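Long-range contacts in PPC domain-containing protein (Pyrococcus horikoshii, PDB 2DT4), which is of unknown function but belongs to the plant- and prokaryote-conserved (PPC) domain family and assembles as a trimer: residues Tyr12-Pro17 / Ala114-Gln119; Ala38-Ile43 / Ile73-Asn78. All coordinates share one frame; numbering follows the deposited sequence.

Contact 1 (Tyr12-Pro17 / Ala114-Gln119)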
# COMPACT_ATOMS: atom_id res chain seq x y z
N TYR A 12 -14.10 -1.22 6.54
CA TYR A 12 -13.67 -1.14 7.92
C TYR A 12 -12.31 -0.46 8.11
O TYR A 12 -11.44 -0.52 7.25
CB TYR A 12 -13.56 -2.54 8.54
CG TYR A 12 -14.78 -3.45 8.41
CD1 TYR A 12 -15.66 -3.61 9.46
CD2 TYR A 12 -15.02 -4.17 7.24
CE1 TYR A 12 -16.74 -4.47 9.37
CE2 TYR A 12 -16.08 -5.04 7.15
CZ TYR A 12 -16.94 -5.17 8.21
OH TYR A 12 -17.99 -6.08 8.13
N LEU A 13 -12.15 0.18 9.26
CA LEU A 13 -10.90 0.81 9.67
C LEU A 13 -10.85 0.66 11.17
O LEU A 13 -11.77 1.10 11.85
CB LEU A 13 -10.86 2.29 9.26
CG LEU A 13 -9.54 2.98 9.65
CD1 LEU A 13 -8.33 2.34 8.97
CD2 LEU A 13 -9.64 4.47 9.33
N PHE A 14 -9.79 0.02 11.68
CA PHE A 14 -9.74 -0.33 13.10
C PHE A 14 -8.33 -0.51 13.59
O PHE A 14 -7.39 -0.78 12.80
CB PHE A 14 -10.56 -1.61 13.39
CG PHE A 14 -10.24 -2.78 12.50
CD1 PHE A 14 -9.14 -3.59 12.75
CD2 PHE A 14 -11.01 -3.04 11.41
CE1 PHE A 14 -8.83 -4.66 11.89
CE2 PHE A 14 -10.72 -4.09 10.57
CZ PHE A 14 -9.62 -4.89 10.79
N ARG A 15 -8.20 -0.40 14.91
CA ARG A 15 -6.98 -0.75 15.58
C ARG A 15 -7.09 -2.12 16.21
O ARG A 15 -8.01 -2.40 16.97
CB ARG A 15 -6.63 0.25 16.67
CG ARG A 15 -5.36 -0.14 17.37
CD ARG A 15 -4.70 0.98 18.10
NE ARG A 15 -5.46 1.37 19.27
CZ ARG A 15 -5.27 0.90 20.51
NH1 ARG A 15 -6.00 1.37 21.52
NH2 ARG A 15 -4.43 -0.06 20.74
N VAL A 16 -6.11 -2.95 15.88
CA VAL A 16 -6.02 -4.29 16.42
C VAL A 16 -5.42 -4.21 17.83
O VAL A 16 -4.40 -3.56 18.02
CB VAL A 16 -5.10 -5.16 15.51
CG1 VAL A 16 -4.95 -6.54 16.07
CG2 VAL A 16 -5.61 -5.21 14.10
N PRO A 17 -6.02 -4.87 18.83
CA PRO A 17 -5.45 -4.85 20.18
C PRO A 17 -4.00 -5.32 20.28
O PRO A 17 -3.58 -6.27 19.61
CB PRO A 17 -6.38 -5.79 20.95
CG PRO A 17 -7.65 -5.67 20.28
CD PRO A 17 -7.29 -5.59 18.80
N ALA A 114 -1.61 -1.75 15.32
CA ALA A 114 -1.86 -2.10 13.90
C ALA A 114 -3.18 -1.40 13.55
O ALA A 114 -4.21 -1.63 14.23
CB ALA A 114 -1.93 -3.57 13.57
N GLU A 115 -3.11 -0.54 12.54
CA GLU A 115 -4.21 0.25 12.08
C GLU A 115 -4.48 -0.29 10.69
O GLU A 115 -3.71 -0.07 9.74
CB GLU A 115 -3.88 1.74 12.09
CG GLU A 115 -3.67 2.24 13.52
CD GLU A 115 -3.11 3.64 13.64
OE1 GLU A 115 -2.82 4.31 12.63
OE2 GLU A 115 -2.91 4.10 14.79
N ILE A 116 -5.53 -1.10 10.64
CA ILE A 116 -5.90 -1.83 9.44
C ILE A 116 -7.18 -1.32 8.74
O ILE A 116 -8.22 -1.07 9.41
CB ILE A 116 -6.12 -3.31 9.87
CG1 ILE A 116 -4.89 -3.93 10.58
CG2 ILE A 116 -6.55 -4.15 8.68
CD1 ILE A 116 -3.55 -3.82 9.87
N PHE A 117 -7.08 -1.27 7.42
CA PHE A 117 -8.17 -0.93 6.52
C PHE A 117 -8.54 -2.22 5.81
O PHE A 117 -7.67 -2.93 5.29
CB PHE A 117 -7.79 0.13 5.48
CG PHE A 117 -8.85 0.35 4.44
CD1 PHE A 117 -8.71 -0.14 3.16
CD2 PHE A 117 -10.01 1.04 4.77
CE1 PHE A 117 -9.72 0.07 2.19
CE2 PHE A 117 -11.01 1.25 3.81
CZ PHE A 117 -10.85 0.78 2.53
N LEU A 118 -9.84 -2.53 5.78
CA LEU A 118 -10.32 -3.76 5.18
C LEU A 118 -11.55 -3.47 4.34
O LEU A 118 -12.50 -2.85 4.83
CB LEU A 118 -10.63 -4.79 6.25
CG LEU A 118 -10.96 -6.16 5.71
CD1 LEU A 118 -10.56 -7.21 6.72
CD2 LEU A 118 -12.44 -6.34 5.35
N GLN A 119 -11.52 -3.87 3.06
CA GLN A 119 -12.62 -3.64 2.14
C GLN A 119 -13.10 -4.98 1.62
O GLN A 119 -12.40 -5.66 0.85
CB GLN A 119 -12.19 -2.72 0.97
CG GLN A 119 -13.24 -2.57 -0.13
CD GLN A 119 -14.51 -1.92 0.43
OE1 GLN A 119 -15.59 -2.56 0.49
NE2 GLN A 119 -14.38 -0.70 0.89
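Phe14 and Ile116 form the middle hydrogen-bonded pair where strands 5-16 and 114-123 run antiparallel in the mixed sheet of the PPC domain. Backbone bonds set the register. Phe14 N gives to Ile116 O and Ile116 N to Phe14 O, the latter at 2.9 Å. Tyr12 and Leu118 exchange a like pair, Tyr12 N to Leu118 O at 2.9 Å and Leu118 N to Tyr12 O at 3.0 Å. CA-H...O contacts fill in between, among them Leu13 CA to Ile116 O at 3.3 Å.

Most of the apolar side-chain contacts lie on the face of Tyr12, Phe14, Val16, Ala114, Ile116 and Leu118, which helix 22-33 covers. Phe14 CG stands between the backbone N and the carbonyl carbon (chi1 52°). One face of the ring lies over Ile116 O, which sits above the ring centre; Phe14 CE1 lies 3.6 Å from Ile116 CB, and Val16 CG2 is at the ring edge. An alanine in place of Phe14 would probably open a gap beside Ile116 CB and CG2, take from Ile116 O the ring over it, and cost Phe29 of the helix one of its two ring neighbours, the ring of Tyr12 remaining. Tyr12 and Leu118 lie side by side, Tyr12 CD2 to Leu118 CD2 at 3.9 Å, while Tyr12 OH is hydrogen-bonded to Glu33.

On the other face the charged ends turn to the second subunit: Glu115 OE1 makes a salt bridge with Arg128 of that subunit, and Arg15 NE a hydrogen bond to its Trp138 O. Leu13 CD1 reaches over the neighbouring backbone to 3.4 Å from Ile116 O, and Phe117 CD2 lies 3.3 Å from Tyr12 O.

Contact 2 (Ala38-Ile43 / Ile73-Asn78); sequences AIINGI and ISLIGN
An antiparallel pairing within the mixed sheet of the PPC domain joins Ile40 and Gly42 of 38-43 to Gly77 and Leu75 of 73-78. Ile40 N bonds to Gly77 O at 3.0 Å, and Gly77 N returns a bond to Ile40 O. Gly42 N gives to Leu75 O; the reverse bond, from Leu75 N to Gly42 O, is bent and weak. Asn41 CA adds a CA-H...O contact to Leu75 O at 3.1 Å.

Gly77 lies where a side chain would meet Ile40. With CG1 between the backbone N and the carbonyl carbon (chi1 51°), Ile40 lays that carbon against the glycine backbone, 3.3 Å from Gly77 C. Further out, Ile40 CD1 meets Leu75 CD2 at 3.9 Å, the two side chains slanting across each other. Leu75 CB rests 3.6 Å from Gly42 O, against the backbone of the second glycine.

Just before Leu75 the strand bulges: Ile73 and Ser74 together stand opposite Ser93 of strand 85-95, a classic beta bulge, and Ser74 OG is hydrogen-bonded to Ser93 OG. Ile43 CG2 approaches Ile73 O at 3.5 Å.

The opposite face, with Ile39, Asn41, Ile76 and Asn78, is buried against other subunits: Asn41 packs on Ile76 of the second subunit, and Ile76 on Asn41 of the third. Asn78 sets its CB 3.4 Å from Ala38 O, while its amide turns away from 38-43, OD1 accepting from Arg128 NH1 and ND2 binding Glu115 OE1 of the third subunit.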
# COMPACT_ATOMS: atom_id res chain seq x y z
N ALA A 38 -11.72 -9.98 0.65
CA ALA A 38 -11.42 -8.59 0.99
C ALA A 38 -10.01 -8.23 0.58
O ALA A 38 -9.18 -9.09 0.29
CB ALA A 38 -11.55 -8.39 2.48
N ILE A 39 -9.75 -6.94 0.68
CA ILE A 39 -8.42 -6.42 0.45
C ILE A 39 -8.11 -5.70 1.75
O ILE A 39 -9.00 -5.20 2.46
CB ILE A 39 -8.14 -5.55 -0.80
CG1 ILE A 39 -9.08 -4.33 -0.87
CG2 ILE A 39 -8.25 -6.43 -2.03
CD1 ILE A 39 -8.57 -3.09 -0.19
N ILE A 40 -6.83 -5.70 2.12
CA ILE A 40 -6.35 -5.08 3.34
C ILE A 40 -5.15 -4.20 3.10
O ILE A 40 -4.30 -4.46 2.24
CB ILE A 40 -6.02 -6.12 4.44
CG1 ILE A 40 -5.09 -7.22 3.91
CG2 ILE A 40 -7.30 -6.76 4.94
CD1 ILE A 40 -4.80 -8.32 4.94
N ASN A 41 -5.02 -3.22 3.98
CA ASN A 41 -3.82 -2.39 3.94
C ASN A 41 -3.67 -1.92 5.38
O ASN A 41 -4.65 -1.84 6.10
CB ASN A 41 -3.73 -1.27 2.90
CG ASN A 41 -4.35 0.02 3.34
OD1 ASN A 41 -4.23 0.45 4.49
ND2 ASN A 41 -4.99 0.68 2.40
N GLY A 42 -2.46 -1.68 5.82
CA GLY A 42 -2.28 -1.10 7.13
C GLY A 42 -0.85 -0.77 7.49
O GLY A 42 0.08 -1.00 6.73
N ILE A 43 -0.74 -0.17 8.68
CA ILE A 43 0.50 0.29 9.27
C ILE A 43 0.47 0.03 10.77
O ILE A 43 -0.56 -0.29 11.36
CB ILE A 43 0.72 1.82 9.00
CG1 ILE A 43 -0.42 2.67 9.58
CG2 ILE A 43 0.91 2.09 7.48
CD1 ILE A 43 -0.19 4.18 9.46
N ILE A 73 5.69 -0.63 8.06
CA ILE A 73 5.67 0.43 7.08
C ILE A 73 4.57 0.20 6.06
O ILE A 73 3.82 1.11 5.73
CB ILE A 73 7.04 0.54 6.40
CG1 ILE A 73 8.10 0.99 7.41
CG2 ILE A 73 6.98 1.39 5.09
CD1 ILE A 73 9.52 0.81 6.92
N SER A 74 4.40 -1.05 5.67
CA SER A 74 3.30 -1.42 4.80
C SER A 74 2.87 -2.82 5.10
O SER A 74 3.71 -3.65 5.28
CB SER A 74 3.68 -1.32 3.33
OG SER A 74 4.68 -2.23 2.94
N LEU A 75 1.46 -2.96 5.04
CA LEU A 75 0.91 -4.26 5.03
C LEU A 75 -0.03 -4.13 3.87
O LEU A 75 -0.81 -3.19 3.82
CB LEU A 75 0.14 -4.60 6.32
CG LEU A 75 -0.50 -5.98 6.12
CD1 LEU A 75 -0.39 -6.81 7.34
CD2 LEU A 75 -1.88 -5.89 5.57
N ILE A 76 0.05 -5.09 2.94
CA ILE A 76 -0.83 -5.08 1.79
C ILE A 76 -1.19 -6.52 1.63
O ILE A 76 -0.32 -7.38 1.70
CB ILE A 76 -0.24 -4.54 0.47
CG1 ILE A 76 0.15 -3.06 0.63
CG2 ILE A 76 -1.23 -4.71 -0.65
CD1 ILE A 76 0.85 -2.51 -0.55
N GLY A 77 -2.45 -6.81 1.41
CA GLY A 77 -2.81 -8.19 1.19
C GLY A 77 -4.27 -8.39 0.92
O GLY A 77 -4.99 -7.47 0.55
N ASN A 78 -4.72 -9.63 1.12
CA ASN A 78 -6.09 -9.96 0.79
C ASN A 78 -6.60 -11.10 1.66
O ASN A 78 -5.83 -11.80 2.31
CB ASN A 78 -6.19 -10.29 -0.72
CG ASN A 78 -5.23 -11.37 -1.14
OD1 ASN A 78 -5.32 -12.50 -0.64
ND2 ASN A 78 -4.27 -11.03 -2.02

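In the fold
From the N terminus, the chain lays down 12-17, passes through helix 22-33 and enters 38-43. Strands 49-55 and 60-65, which belong to the separate three-stranded sheet, follow before 73-78 returns to close contact 2. Strands 85-95 and 101-104 of the mixed sheet and 106-111 of the three-stranded one come next, and 114-119 then closes contact 1, a loop of 96 residues that encloses the whole of contact 2. Strand 114-123 lies between strands 5-16 and 38-46, so the two contacts are neighbours in one sheet. Glu115 N to Ile43 O and Phe117 N to Asn41 O, both 2.8 Å, probably hydrogen-bond them together. Both contacts also touch the second subunit.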